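Local coordinates for basic helix-loop-helix, putative, expressed (Oryza sativa subsp. japonica, PDB 5LW0), which binds ADP-ribose through the macrodomain of rice APL, a protein probably linked to ADP-ribosylation signalling and DNA interstrand crosslink repair, at residues A[44-50]-A[194-200]; A[162-166]-A[190-194]. One frame throughout, in Å; residues are numbered along the deposited sequence. Where two conformers were deposited one is given.

Both contacts gather at one end of the mixed sheet of the macrodomain, their centres about 12 Å apart, and both involve the end of strand 187-192 or the chain that follows it. In sequence the order is 44-50, 162-166, 190-194, 194-200, so contact 2 falls wholly within the span bounded by contact 1, and P194 belongs to both. Contact 2 sets the end of strand 187-192 against the loop entering its antiparallel neighbour 167-172; contact 1 then joins the continuing chain to the loop after strand 37-40, which holds the diphosphate of ADP-ribose. The two meet directly where F48 CE2 packs 3.9 Å from L192 CD1, so the ligand-binding loop packs directly on the end of strand 187-192.

Contact 1: residues A[44-50]-A[194-200]; sequences STADFQF and PNMNPMR. With AR6 ([(2R,3S,4R,5R)-5-(6-aminopurin-9-yl)-3,4-dihydroxy-oxolan-2-yl]methyl [hydroxy-[[(2R,3S,4R,5S)-3,4,5-trihydroxyoxolan-2-yl]methoxy]phosphoryl] hydrogen phosphate), chain C.
In this macrodomain the loop after strand 37-40 wraps the diphosphate of ADP-ribose, with 194-200 packed alongside. A type I turn at A46-Q49 aims backbone amides at the ligand: D47 N reaches AR6 O1A (2.9 Å) and F48 N reaches AR6 O1B (3.0 Å), while S44 N binds AR6 O2B (2.7 Å). F48 CA lies nearest N195 CA (4.7 Å), and M196 N donates to F48 O at 2.9 Å. S44 (m) is small enough to tuck OG against P194 O, a 2.7 Å hydrogen bond. F48 (chi1 -81°, m) sets its broad apolar ring between N195 and the ligand: N195 CB lies over one face (CH-pi, 3.8 Å to the centroid), AR6 O5D over the opposite face. Both asparagines (t) make Asx turns: N195 OD1 accepts from N197 N (2.8 Å), N197 OD1 from M199 N (3.2 Å). N197 ND2 also donates to D47 O at 2.8 Å. F50 (t) brings CE2 within 3.8 Å of P194 CG. R200 (m, m, t) is long enough for its guanidinium to reach both D47 and the ligand: NH2 salt-bridges D47 OD2 at 3.5 Å, and NH1 makes a weak hydrogen bond to AR6 O3D at 2.6 Å.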
ATOM      1  N   SER A  44      -8.250   1.722  -1.570  1.00 16.35           N
ATOM      2  CA  SER A  44      -9.635   2.030  -2.078  1.00 14.82           C
ATOM      3  C   SER A  44     -10.753   1.777  -1.058  1.00 16.91           C
ATOM      4  O   SER A  44     -11.878   2.076  -1.352  1.00 16.82           O
ATOM      5  CB  SER A  44      -9.964   1.272  -3.396  1.00 16.61           C
ATOM      6  OG  SER A  44      -9.204   1.761  -4.475  1.00 17.42           O
ATOM      7  N   THR A  45     -10.455   1.220   0.121  1.00 15.72           N
ATOM      8  CA  THR A  45     -11.563   0.818   1.004  1.00 16.90           C
ATOM      9  C   THR A  45     -12.016   1.819   2.053  1.00 19.92           C
ATOM     10  O   THR A  45     -12.837   1.478   2.852  1.00 22.63           O
ATOM     11  CB  THR A  45     -11.300  -0.516   1.697  1.00 17.73           C
ATOM     12  OG1 THR A  45     -10.095  -0.455   2.425  1.00 17.36           O
ATOM     13  CG2 THR A  45     -11.197  -1.610   0.709  1.00 17.26           C
ATOM     14  N   ALA A  46     -11.469   3.015   2.086  1.00 19.56           N
ATOM     15  CA  ALA A  46     -12.022   4.028   3.038  1.00 22.20           C
ATOM     16  C   ALA A  46     -12.604   5.200   2.251  1.00 21.32           C
ATOM     17  O   ALA A  46     -13.719   5.104   1.815  1.00 22.89           O
ATOM     18  CB  ALA A  46     -11.007   4.469   4.054  1.00 22.53           C
ATOM     19  N   ASP A  47     -11.775   6.192   1.918  1.00 21.69           N
ATOM     20  CA  ASP A  47     -12.245   7.348   1.108  1.00 22.97           C
ATOM     21  C   ASP A  47     -12.868   6.932  -0.212  1.00 24.61           C
ATOM     22  O   ASP A  47     -13.837   7.572  -0.701  1.00 23.79           O
ATOM     23  CB  ASP A  47     -11.079   8.372   0.870  1.00 25.23           C
ATOM     24  CG  ASP A  47     -10.610   9.100   2.176  1.00 38.87           C
ATOM     25  OD1 ASP A  47     -11.381   9.112   3.169  1.00 46.90           O
ATOM     26  OD2 ASP A  47      -9.446   9.662   2.206  1.00 40.82           O
ATOM     27  N   PHE A  48     -12.340   5.881  -0.854  1.00 19.79           N
ATOM     28  CA  PHE A  48     -12.823   5.454  -2.164  1.00 20.05           C
ATOM     29  C   PHE A  48     -13.999   4.401  -2.105  1.00 18.10           C
ATOM     30  O   PHE A  48     -14.503   3.956  -3.143  1.00 19.91           O
ATOM     31  CB  PHE A  48     -11.670   4.900  -3.044  1.00 19.66           C
ATOM     32  CG  PHE A  48     -10.808   5.977  -3.764  1.00 20.04           C
ATOM     33  CD1 PHE A  48     -11.092   7.336  -3.666  1.00 22.26           C
ATOM     34  CD2 PHE A  48      -9.742   5.599  -4.550  1.00 20.91           C
ATOM     35  CE1 PHE A  48     -10.278   8.297  -4.293  1.00 22.55           C
ATOM     36  CE2 PHE A  48      -8.976   6.557  -5.230  1.00 19.87           C
ATOM     37  CZ  PHE A  48      -9.232   7.903  -5.061  1.00 20.45           C
ATOM     38  N   GLN A  49     -14.372   4.006  -0.890  1.00 20.71           N
ATOM     39  CA  GLN A  49     -15.611   3.251  -0.616  1.00 20.40           C
ATOM     40  C   GLN A  49     -15.751   1.953  -1.390  1.00 21.04           C
ATOM     41  O   GLN A  49     -16.873   1.435  -1.610  1.00 20.76           O
ATOM     42  CB  GLN A  49     -16.834   4.150  -0.879  1.00 23.92           C
ATOM     43  CG  GLN A  49     -16.828   5.317   0.055  1.00 25.02           C
ATOM     44  CD  GLN A  49     -18.042   6.237  -0.106  1.00 28.03           C
ATOM     45  OE1 GLN A  49     -18.772   6.186  -1.091  1.00 30.96           O
ATOM     46  NE2 GLN A  49     -18.165   7.156   0.826  1.00 30.74           N
ATOM     47  N   PHE A  50     -14.620   1.298  -1.651  1.00 17.47           N
ATOM     48  CA  PHE A  50     -14.677  -0.002  -2.255  1.00 14.83           C
ATOM     49  C   PHE A  50     -15.130  -1.053  -1.281  1.00 16.18           C
ATOM     50  O   PHE A  50     -14.642  -1.135  -0.180  1.00 17.58           O
ATOM     51  CB  PHE A  50     -13.315  -0.332  -2.847  1.00 16.06           C
ATOM     52  CG  PHE A  50     -13.312  -1.441  -3.849  1.00 14.62           C
ATOM     53  CD1 PHE A  50     -13.351  -2.750  -3.482  1.00 15.56           C
ATOM     54  CD2 PHE A  50     -13.169  -1.157  -5.214  1.00 14.49           C
ATOM     55  CE1 PHE A  50     -13.267  -3.769  -4.440  1.00 15.13           C
ATOM     56  CE2 PHE A  50     -13.109  -2.150  -6.153  1.00 15.47           C
ATOM     57  CZ  PHE A  50     -13.142  -3.480  -5.774  1.00 15.59           C
ATOM     58  N   PRO A 194      -9.137   2.014  -7.689  1.00 16.60           N
ATOM     59  CA  PRO A 194     -10.448   2.439  -8.234  1.00 17.18           C
ATOM     60  C   PRO A 194     -11.228   3.192  -7.254  1.00 18.65           C
ATOM     61  O   PRO A 194     -11.173   2.934  -5.991  1.00 19.72           O
ATOM     62  CB  PRO A 194     -11.123   1.109  -8.563  1.00 16.85           C
ATOM     63  CG  PRO A 194     -10.528   0.136  -7.633  1.00 16.09           C
ATOM     64  CD  PRO A 194      -9.090   0.569  -7.477  1.00 17.61           C
ATOM     65  N   ASN A 195     -12.037   4.125  -7.742  1.00 18.80           N
ATOM     66  CA  ASN A 195     -12.851   4.905  -6.858  1.00 19.51           C
ATOM     67  C   ASN A 195     -14.354   4.554  -7.063  1.00 20.37           C
ATOM     68  O   ASN A 195     -14.835   4.535  -8.180  1.00 22.15           O
ATOM     69  CB  ASN A 195     -12.634   6.387  -7.084  1.00 24.79           C
ATOM     70  CG  ASN A 195     -13.650   7.213  -6.389  1.00 24.77           C
ATOM     71  OD1 ASN A 195     -13.925   7.038  -5.220  1.00 23.61           O
ATOM     72  ND2 ASN A 195     -14.277   8.139  -7.143  1.00 30.38           N
ATOM     73  N   MET A 196     -14.988   4.164  -5.961  1.00 21.37           N
ATOM     74  CA  MET A 196     -16.460   3.951  -5.901  1.00 23.16           C
ATOM     75  C   MET A 196     -17.242   5.076  -5.256  1.00 26.41           C
ATOM     76  O   MET A 196     -18.457   4.969  -5.124  1.00 29.22           O
ATOM     77  CB  MET A 196     -16.749   2.715  -5.091  1.00 24.74           C
ATOM     78  CG  MET A 196     -16.417   1.463  -5.751  1.00 26.92           C
ATOM     79  SD  MET A 196     -17.108   1.207  -7.447  1.00 34.83           S
ATOM     80  CE  MET A 196     -15.392   0.879  -7.894  1.00 25.00           C
ATOM     81  N   ASN A 197     -16.558   6.094  -4.754  1.00 26.61           N
ATOM     82  CA  ASN A 197     -17.163   7.228  -4.043  1.00 29.69           C
ATOM     83  C   ASN A 197     -17.586   8.340  -5.075  1.00 32.60           C
ATOM     84  O   ASN A 197     -16.749   8.850  -5.851  1.00 31.45           O
ATOM     85  CB  ASN A 197     -16.147   7.808  -3.070  1.00 29.56           C
ATOM     86  CG  ASN A 197     -16.728   8.864  -2.178  1.00 30.96           C
ATOM     87  OD1 ASN A 197     -17.789   9.410  -2.462  1.00 38.06           O
ATOM     88  ND2 ASN A 197     -16.031   9.181  -1.120  1.00 30.59           N
ATOM     89  N   PRO A 198     -18.890   8.639  -5.148  1.00 36.16           N
ATOM     90  CA  PRO A 198     -19.353   9.522  -6.250  1.00 35.94           C
ATOM     91  C   PRO A 198     -18.874  10.969  -6.109  1.00 40.10           C
ATOM     92  O   PRO A 198     -18.968  11.742  -7.056  1.00 43.58           O
ATOM     93  CB  PRO A 198     -20.902   9.421  -6.158  1.00 36.20           C
ATOM     94  CG  PRO A 198     -21.182   8.893  -4.796  1.00 37.19           C
ATOM     95  CD  PRO A 198     -20.003   8.027  -4.404  1.00 34.65           C
ATOM     96  N   MET A 199     -18.312  11.294  -4.962  1.00 38.30           N
ATOM     97  CA  MET A 199     -17.742  12.606  -4.722  1.00 45.89           C
ATOM     98  C   MET A 199     -16.215  12.661  -4.972  1.00 42.71           C
ATOM     99  O   MET A 199     -15.539  13.573  -4.487  1.00 44.26           O
ATOM    100  CB  MET A 199     -18.044  13.039  -3.297  1.00 46.23           C
ATOM    101  CG  MET A 199     -19.515  13.356  -3.069  1.00 58.08           C
ATOM    102  SD  MET A 199     -20.069  13.065  -1.360  1.00 70.23           S
ATOM    103  CE  MET A 199     -18.848  13.916  -0.341  1.00 65.96           C
ATOM    104  N   ARG A 200     -15.705  11.719  -5.775  1.00 41.16           N
ATOM    105  CA  ARG A 200     -14.311  11.687  -6.126  1.00 41.83           C
ATOM    106  C   ARG A 200     -14.150  11.403  -7.601  1.00 40.18           C
ATOM    107  O   ARG A 200     -15.052  10.831  -8.240  1.00 37.68           O
ATOM    108  CB  ARG A 200     -13.573  10.591  -5.339  1.00 45.28           C
ATOM    109  CG  ARG A 200     -13.646  10.680  -3.837  1.00 49.06           C
ATOM    110  CD  ARG A 200     -12.897  11.874  -3.325  1.00 53.05           C
ATOM    111  NE  ARG A 200     -12.744  11.796  -1.897  1.00 61.50           N
ATOM    112  CZ  ARG A 200     -11.607  11.495  -1.278  1.00 62.86           C
ATOM    113  NH1 ARG A 200     -10.492  11.252  -1.971  1.00 65.93           N
ATOM    114  NH2 ARG A 200     -11.581  11.443   0.039  1.00 64.36           N
TER
HETATM  115  N1  AR6 C 301      -1.728   3.806   8.879  1.00 16.95           N
HETATM  116  C2  AR6 C 301      -2.264   2.669   8.390  1.00 18.03           C
HETATM  117  N3  AR6 C 301      -3.422   2.607   7.761  1.00 18.91           N
HETATM  118  C4  AR6 C 301      -4.166   3.739   7.565  1.00 21.42           C
HETATM  119  C5  AR6 C 301      -3.678   5.007   8.013  1.00 22.40           C
HETATM  120  C6  AR6 C 301      -2.375   5.008   8.701  1.00 18.89           C
HETATM  121  N6  AR6 C 301      -1.815   6.106   9.146  1.00 19.77           N
HETATM  122  N7  AR6 C 301      -4.649   5.975   7.660  1.00 22.08           N
HETATM  123  C8  AR6 C 301      -5.620   5.312   6.991  1.00 20.80           C
HETATM  124  N9  AR6 C 301      -5.335   3.961   6.919  1.00 21.22           N
HETATM  125  PA  AR6 C 301      -7.637   5.762   2.407  1.00 20.24           P
HETATM  126  PB  AR6 C 301      -8.507   5.105  -0.365  1.00 19.39           P
HETATM  127  C1' AR6 C 301      -6.045   2.919   6.208  1.00 20.94           C
HETATM  128  O1A AR6 C 301      -8.994   6.473   2.595  1.00 22.58           O
HETATM  129  O1B AR6 C 301      -9.833   4.539   0.081  1.00 17.94           O
HETATM  130  C1D AR6 C 301      -6.685   9.798   0.227  1.00 39.55           C
HETATM  131  O1D AR6 C 301      -6.701  10.882   1.131  1.00 39.06           O
HETATM  132  C2' AR6 C 301      -7.567   2.984   6.180  1.00 19.81           C
HETATM  133  O2' AR6 C 301      -8.178   2.578   7.444  1.00 21.13           O
HETATM  134  O2A AR6 C 301      -6.390   6.432   2.841  1.00 20.34           O
HETATM  135  O2B AR6 C 301      -7.724   4.413  -1.441  1.00 18.03           O
HETATM  136  C2D AR6 C 301      -6.172  10.294  -1.158  1.00 39.83           C
HETATM  137  O2D AR6 C 301      -6.022  11.771  -1.180  1.00 34.94           O
HETATM  138  C3' AR6 C 301      -7.867   2.102   4.993  1.00 22.37           C
HETATM  139  O3' AR6 C 301      -7.921   0.696   5.360  1.00 21.52           O
HETATM  140  O3A AR6 C 301      -7.459   5.318   0.851  1.00 19.65           O
HETATM  141  C3D AR6 C 301      -7.192   9.810  -2.151  1.00 33.63           C
HETATM  142  O3D AR6 C 301      -7.937  10.992  -2.564  1.00 46.89           O
HETATM  143  C4' AR6 C 301      -6.674   2.346   4.049  1.00 20.37           C
HETATM  144  O4' AR6 C 301      -5.698   3.033   4.798  1.00 21.19           O
HETATM  145  C4D AR6 C 301      -8.095   8.828  -1.366  1.00 30.38           C
HETATM  146  O4D AR6 C 301      -7.988   9.149   0.042  1.00 29.21           O
HETATM  147  C5' AR6 C 301      -7.019   3.163   2.829  1.00 22.56           C
HETATM  148  O5' AR6 C 301      -7.810   4.319   3.168  1.00 21.21           O
HETATM  149  C5D AR6 C 301      -7.703   7.359  -1.478  1.00 22.87           C
HETATM  150  O5D AR6 C 301      -8.779   6.620  -0.856  1.00 20.97           O

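Contact 2: residues A[162-166]-A[190-194]; sequences TLRPG and HVLGP
L192, near the end of strand 190-192, is the centre of this contact: CA-to-CB points toward the extended loop 162-166, and P165 CA is its closest counterpart, 5.0 Å from L192 CA. The touching parts run 49° apart. With chi1 t and chi2 p, L192 brings CD2 under the loop backbone, 3.4 Å from both L163 O and P165 N, a fit for a branched apolar side chain. L163 (m, t) also points toward the strand; its CB sits 3.9 Å from L192 CB, and its CD1 reaches past to 3.5 Å from H190 O. The CA-to-CB bond of P165 points sideways, and its ring adds an apolar surface, with CG 3.9 Å from L192 CD2. One hydrogen bond joins the segments, G166 N to L192 O, 2.8 Å and nearly straight at 171°. G166 has phi 96° and psi 11°, where a CB would press on the carbonyl oxygen of P165, so glycine suits the turn into the next strand. There the pairing continues, L192 bonding to S167 and H190 to V169 through their backbones. The contact opens the antiparallel pair 187-192/167-172 at the sheet edge, with P165 resting on I214 of helix 208-230.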
ATOM      1  N   THR A 162       1.288  12.290 -12.634  1.00 21.49           N
ATOM      2  CA  THR A 162      -0.053  11.817 -12.371  1.00 20.45           C
ATOM      3  C   THR A 162      -0.012  10.321 -12.263  1.00 18.82           C
ATOM      4  O   THR A 162       0.980   9.688 -12.672  1.00 19.20           O
ATOM      5  CB  THR A 162      -1.084  12.131 -13.503  1.00 26.25           C
ATOM      6  OG1 THR A 162      -0.691  11.452 -14.704  1.00 27.94           O
ATOM      7  CG2 THR A 162      -1.180  13.598 -13.814  1.00 29.11           C
ATOM      8  N   LEU A 163      -1.095   9.754 -11.717  1.00 16.21           N
ATOM      9  CA  LEU A 163      -1.400   8.303 -11.842  1.00 15.58           C
ATOM     10  C   LEU A 163      -2.747   8.117 -12.455  1.00 16.61           C
ATOM     11  O   LEU A 163      -3.694   8.945 -12.220  1.00 16.65           O
ATOM     12  CB  LEU A 163      -1.434   7.631 -10.440  1.00 16.70           C
ATOM     13  CG  LEU A 163      -0.084   7.402  -9.801  1.00 17.72           C
ATOM     14  CD1 LEU A 163      -0.231   6.746  -8.424  1.00 21.08           C
ATOM     15  CD2 LEU A 163       0.826   6.568 -10.706  1.00 21.41           C
ATOM     16  N   ARG A 164      -2.910   7.044 -13.183  1.00 16.51           N
ATOM     17  CA  ARG A 164      -4.210   6.596 -13.594  0.50 16.61           C
ATOM     18  C   ARG A 164      -4.602   5.411 -12.746  1.00 16.92           C
ATOM     19  O   ARG A 164      -3.720   4.728 -12.173  1.00 15.38           O
ATOM     20  CB  ARG A 164      -4.239   6.286 -15.090  0.50 18.79           C
ATOM     21  CG  ARG A 164      -3.938   7.546 -15.957  0.50 23.11           C
ATOM     22  CD  ARG A 164      -3.944   7.258 -17.447  0.50 28.81           C
ATOM     23  NE  ARG A 164      -3.547   8.419 -18.242  0.50 35.57           N
ATOM     24  CZ  ARG A 164      -3.105   8.362 -19.505  0.50 36.86           C
ATOM     25  NH1 ARG A 164      -2.925   7.187 -20.121  0.50 40.01           N
ATOM     26  NH2 ARG A 164      -2.793   9.481 -20.132  0.50 41.49           N
ATOM     27  N   PRO A 165      -5.924   5.174 -12.600  1.00 17.95           N
ATOM     28  CA  PRO A 165      -6.343   4.080 -11.677  1.00 17.62           C
ATOM     29  C   PRO A 165      -5.761   2.748 -12.098  1.00 16.06           C
ATOM     30  O   PRO A 165      -5.737   2.413 -13.273  1.00 16.23           O
ATOM     31  CB  PRO A 165      -7.895   4.115 -11.762  1.00 19.75           C
ATOM     32  CG  PRO A 165      -8.193   5.552 -12.133  1.00 21.07           C
ATOM     33  CD  PRO A 165      -7.111   5.847 -13.182  1.00 20.84           C
ATOM     34  N   GLY A 166      -5.237   2.003 -11.112  1.00 13.80           N
ATOM     35  CA  GLY A 166      -4.678   0.716 -11.383  1.00 13.70           C
ATOM     36  C   GLY A 166      -3.190   0.719 -11.570  1.00 14.75           C
ATOM     37  O   GLY A 166      -2.648  -0.217 -12.093  1.00 17.60           O
ATOM     38  N   HIS A 190       3.453   5.198  -4.373  1.00 13.33           N
ATOM     39  CA  HIS A 190       2.131   5.741  -4.499  1.00 13.12           C
ATOM     40  C   HIS A 190       1.316   4.805  -5.395  1.00 11.59           C
ATOM     41  O   HIS A 190       1.736   4.517  -6.499  1.00 13.05           O
ATOM     42  CB  HIS A 190       2.175   7.094  -5.163  1.00 14.87           C
ATOM     43  CG  HIS A 190       2.976   8.120  -4.422  1.00 16.82           C
ATOM     44  ND1 HIS A 190       2.613   8.597  -3.183  1.00 18.28           N
ATOM     45  CD2 HIS A 190       4.055   8.829  -4.792  1.00 18.20           C
ATOM     46  CE1 HIS A 190       3.452   9.560  -2.817  1.00 19.78           C
ATOM     47  NE2 HIS A 190       4.356   9.700  -3.765  1.00 19.65           N
ATOM     48  N   VAL A 191       0.102   4.460  -4.972  1.00 12.20           N
ATOM     49  CA  VAL A 191      -0.790   3.564  -5.707  1.00 13.63           C
ATOM     50  C   VAL A 191      -2.140   4.247  -5.866  1.00 14.18           C
ATOM     51  O   VAL A 191      -2.640   4.840  -4.875  1.00 14.48           O
ATOM     52  CB  VAL A 191      -1.048   2.293  -4.901  1.00 14.31           C
ATOM     53  CG1 VAL A 191      -1.841   1.353  -5.756  1.00 15.52           C
ATOM     54  CG2 VAL A 191       0.245   1.667  -4.444  1.00 16.39           C
ATOM     55  N   LEU A 192      -2.722   4.205  -7.041  1.00 12.36           N
ATOM     56  CA  LEU A 192      -4.076   4.777  -7.238  1.00 13.17           C
ATOM     57  C   LEU A 192      -5.034   3.616  -7.458  1.00 13.02           C
ATOM     58  O   LEU A 192      -4.978   2.924  -8.494  1.00 12.76           O
ATOM     59  CB  LEU A 192      -4.121   5.726  -8.415  1.00 14.60           C
ATOM     60  CG  LEU A 192      -5.507   6.399  -8.611  1.00 16.25           C
ATOM     61  CD1 LEU A 192      -5.873   7.234  -7.422  1.00 16.93           C
ATOM     62  CD2 LEU A 192      -5.491   7.211  -9.881  1.00 16.58           C
ATOM     63  N   GLY A 193      -5.958   3.421  -6.520  1.00 14.41           N
ATOM     64  CA  GLY A 193      -6.932   2.398  -6.693  1.00 14.73           C
ATOM     65  C   GLY A 193      -8.187   2.911  -7.409  1.00 16.94           C
ATOM     66  O   GLY A 193      -8.293   4.090  -7.608  1.00 16.52           O
ATOM     67  N   PRO A 194      -9.137   2.014  -7.689  1.00 16.60           N
ATOM     68  CA  PRO A 194     -10.448   2.439  -8.234  1.00 17.18           C
ATOM     69  C   PRO A 194     -11.228   3.192  -7.254  1.00 18.65           C
ATOM     70  O   PRO A 194     -11.173   2.934  -5.991  1.00 19.72           O
ATOM     71  CB  PRO A 194     -11.123   1.109  -8.563  1.00 16.85           C
ATOM     72  CG  PRO A 194     -10.528   0.136  -7.633  1.00 16.09           C
ATOM     73  CD  PRO A 194      -9.090   0.569  -7.477  1.00 17.61           C
TER